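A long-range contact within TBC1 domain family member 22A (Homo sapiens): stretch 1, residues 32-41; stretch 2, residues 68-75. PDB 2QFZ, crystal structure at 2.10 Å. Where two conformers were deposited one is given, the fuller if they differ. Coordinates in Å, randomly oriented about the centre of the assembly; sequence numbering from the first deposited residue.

Stretch 1, residues 32-41: LLAGPNTDLE
Stretch 2, residues 68-75: PANVDRRP

Two stretches of TBC1 domain family member 22A, joined where their loops run antiparallel over a single beta bridge, bury 373 Å² in sum. Asn37 pairs with Asn70 (CA to CA 4.3 Å), flanked by Pro36 with Val71 (CA to CA 5.4 Å) and Thr38 with Ala69 (CA to CA 5.0 Å). Stretch 1 leaves a helix at Gly35 (phi/psi 80/-136), passes through a cis peptide bond into Pro36 (-63/-28), runs extended through Asn37 (-127/90) and Thr38 (-51/128), and re-enters helix at Leu40, where Asp39 (chi1 t) caps the N terminus through a weak bond from Glu41 N to Asp39 OD1, 3.2 Å.

Stretch 2 begins at Pro68 (-69/149), which touches nothing across the contact but offers its carbonyl to Arg74: NE of Arg74 lies 2.9 Å from O of Pro68. Ala69 (-63/-34) points its CB toward stretch 1, 4.2 Å from CD1 of Leu40 (chi1 m, chi2 t), a small apolar contact; stretch 1 as a whole covers 68 Å² of the alanine, the largest share of any residue here. Ala69 O does double duty, accepting from Thr38 N at 3.1 Å and from Arg74 NH2 at 2.9 Å. Asn70 (-74/117, chi1 t, chi2 -87°) starts sideways, yet its amide ends close to that of Asn37 (chi1 m, chi2 -67°): Asn70 ND2 donates to Asn37 OD1 at 2.3 Å, a very short hydrogen bond. Asn70 OD1 meanwhile receives weak bonds from Asp72 N at 3.3 Å and from Arg73 N at 3.5 Å, steadying the turn that follows.

Val71 (-61/-41, chi1 t) closes the bridge: Val71 N donates almost linearly to Pro36 O at 2.9 Å, angle 173°. Its CB points toward stretch 1, and Val71 CG2 lies 3.0 Å from Ala34 O and 3.8 Å from Gly35 CA. A CB on Gly35 would lie 2.5 Å from Val71 CG2, a clash, and the positive phi independently favours glycine. Asp72 and Arg73 keep helical angles but make no contact with stretch 1.

Arg74, in the helix (-63/-47), reaches back along an extended side chain (chi1 m, chi2 t, chi3 t, chi4 169°). Besides its two bonds to stretch 2 carbonyls, at the guanidinium edge Arg74 NH1 donates to Leu33 O at 3.0 Å and Arg74 NH2 to Thr38 OG1 at 2.9 Å. Arginine suits the site because its several N-H groups can satisfy these acceptors together. Buried Thr38 (chi1 m) points its CB toward stretch 2, and Thr38 OG1 also donates to Leu32 O at 2.9 Å, tying the extended segment to the preceding helix. Pro75 continues the helix beyond reach of stretch 1.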

# COMPACT_ATOMS: atom_id res chain seq x y z
N LEU A 32 -23.22 -8.51 -3.63
CA LEU A 32 -22.33 -8.35 -4.82
C LEU A 32 -21.35 -9.50 -4.97
O LEU A 32 -21.23 -10.06 -6.05
CB LEU A 32 -21.52 -7.04 -4.81
CG LEU A 32 -22.19 -5.79 -5.38
CD1 LEU A 32 -21.39 -4.56 -5.02
CD2 LEU A 32 -22.32 -5.94 -6.87
N LEU A 33 -20.63 -9.83 -3.89
CA LEU A 33 -19.66 -10.91 -3.94
C LEU A 33 -20.24 -12.30 -4.33
O LEU A 33 -19.50 -13.13 -4.82
CB LEU A 33 -18.94 -11.05 -2.61
CG LEU A 33 -18.19 -9.85 -2.02
CD1 LEU A 33 -17.26 -10.39 -0.97
CD2 LEU A 33 -17.48 -9.08 -3.11
N ALA A 34 -21.52 -12.55 -4.06
CA ALA A 34 -22.12 -13.86 -4.33
C ALA A 34 -22.43 -14.07 -5.81
O ALA A 34 -22.57 -15.18 -6.27
CB ALA A 34 -23.39 -14.07 -3.46
N GLY A 35 -22.53 -12.98 -6.56
CA GLY A 35 -22.61 -13.08 -8.01
C GLY A 35 -24.00 -13.44 -8.51
O GLY A 35 -24.99 -12.89 -8.01
N PRO A 36 -24.11 -14.38 -9.49
CA PRO A 36 -23.09 -15.27 -10.06
C PRO A 36 -21.90 -14.63 -10.81
O PRO A 36 -20.84 -15.22 -10.85
CB PRO A 36 -23.92 -16.12 -11.04
CG PRO A 36 -25.02 -15.25 -11.43
CD PRO A 36 -25.41 -14.62 -10.13
N ASN A 37 -22.08 -13.45 -11.38
CA ASN A 37 -21.03 -12.69 -12.05
C ASN A 37 -20.98 -11.28 -11.45
O ASN A 37 -21.67 -10.39 -11.91
CB ASN A 37 -21.32 -12.63 -13.55
CG ASN A 37 -21.10 -13.96 -14.24
OD1 ASN A 37 -19.97 -14.44 -14.34
ND2 ASN A 37 -22.19 -14.58 -14.72
N THR A 38 -20.17 -11.11 -10.40
CA THR A 38 -20.06 -9.85 -9.64
C THR A 38 -19.80 -8.60 -10.51
O THR A 38 -18.85 -8.56 -11.33
CB THR A 38 -18.91 -9.97 -8.62
OG1 THR A 38 -19.18 -11.09 -7.75
CG2 THR A 38 -18.73 -8.67 -7.82
N ASP A 39 -20.63 -7.57 -10.31
CA ASP A 39 -20.47 -6.30 -11.03
C ASP A 39 -19.34 -5.51 -10.35
O ASP A 39 -19.58 -4.89 -9.33
CB ASP A 39 -21.79 -5.51 -11.04
CG ASP A 39 -21.72 -4.18 -11.86
OD1 ASP A 39 -20.62 -3.76 -12.26
OD2 ASP A 39 -22.80 -3.56 -12.09
N LEU A 40 -18.15 -5.51 -10.94
CA LEU A 40 -16.94 -4.91 -10.32
C LEU A 40 -16.98 -3.36 -10.31
O LEU A 40 -16.36 -2.73 -9.45
CB LEU A 40 -15.65 -5.42 -10.98
CG LEU A 40 -15.36 -6.92 -10.93
CD1 LEU A 40 -14.17 -7.27 -11.83
CD2 LEU A 40 -15.16 -7.42 -9.50
N GLU A 41 -17.75 -2.78 -11.24
CA GLU A 41 -18.02 -1.34 -11.26
C GLU A 41 -18.75 -0.95 -9.99
O GLU A 41 -18.29 -0.06 -9.24
CB GLU A 41 -18.86 -0.93 -12.49
CG GLU A 41 -19.43 0.51 -12.44
N PRO A 68 -11.41 -14.06 -10.34
CA PRO A 68 -12.45 -13.73 -11.34
C PRO A 68 -13.77 -13.33 -10.74
O PRO A 68 -14.12 -13.79 -9.63
CB PRO A 68 -12.58 -15.03 -12.14
CG PRO A 68 -12.04 -16.10 -11.27
CD PRO A 68 -11.04 -15.48 -10.37
N ALA A 69 -14.48 -12.46 -11.46
CA ALA A 69 -15.81 -11.98 -11.12
C ALA A 69 -16.84 -13.12 -11.10
O ALA A 69 -17.78 -13.11 -10.30
CB ALA A 69 -16.25 -10.91 -12.10
N ASN A 70 -16.65 -14.11 -11.98
CA ASN A 70 -17.53 -15.27 -12.03
C ASN A 70 -17.30 -16.24 -10.86
O ASN A 70 -16.19 -16.81 -10.70
CB ASN A 70 -17.41 -16.01 -13.37
CG ASN A 70 -18.46 -17.10 -13.51
OD1 ASN A 70 -18.24 -18.19 -13.08
ND2 ASN A 70 -19.66 -16.74 -13.98
N VAL A 71 -18.33 -16.41 -10.04
CA VAL A 71 -18.16 -17.10 -8.75
C VAL A 71 -17.70 -18.54 -8.94
O VAL A 71 -16.84 -19.00 -8.20
CB VAL A 71 -19.49 -17.09 -7.92
CG1 VAL A 71 -19.33 -17.92 -6.62
CG2 VAL A 71 -19.90 -15.69 -7.62
N ASP A 72 -18.25 -19.25 -9.94
CA ASP A 72 -17.91 -20.67 -10.10
C ASP A 72 -16.49 -20.90 -10.62
O ASP A 72 -15.96 -21.97 -10.43
CB ASP A 72 -18.91 -21.44 -10.97
CG ASP A 72 -18.81 -22.97 -10.77
OD1 ASP A 72 -18.95 -23.44 -9.61
OD2 ASP A 72 -18.59 -23.70 -11.75
N ARG A 73 -15.86 -19.89 -11.22
CA ARG A 73 -14.46 -20.03 -11.66
C ARG A 73 -13.43 -19.83 -10.53
O ARG A 73 -12.27 -20.26 -10.66
CB ARG A 73 -14.14 -19.07 -12.79
CG ARG A 73 -14.84 -19.36 -14.11
CD ARG A 73 -14.62 -18.19 -15.08
NE ARG A 73 -13.37 -18.29 -15.85
CZ ARG A 73 -12.57 -17.27 -16.18
NH1 ARG A 73 -12.85 -16.02 -15.78
NH2 ARG A 73 -11.46 -17.50 -16.90
N ARG A 74 -13.84 -19.22 -9.41
CA ARG A 74 -12.91 -18.73 -8.40
C ARG A 74 -12.08 -19.78 -7.73
O ARG A 74 -10.86 -19.59 -7.60
CB ARG A 74 -13.64 -17.93 -7.31
CG ARG A 74 -14.18 -16.66 -7.82
CD ARG A 74 -14.93 -15.93 -6.80
NE ARG A 74 -15.64 -14.83 -7.42
CZ ARG A 74 -16.56 -14.11 -6.81
NH1 ARG A 74 -16.88 -14.36 -5.55
NH2 ARG A 74 -17.16 -13.16 -7.45
N PRO A 75 -12.72 -20.90 -7.29
CA PRO A 75 -11.96 -21.92 -6.55
C PRO A 75 -10.82 -22.54 -7.37
O PRO A 75 -9.73 -22.71 -6.85
CB PRO A 75 -13.02 -22.98 -6.20
CG PRO A 75 -14.36 -22.31 -6.42
CD PRO A 75 -14.14 -21.28 -7.45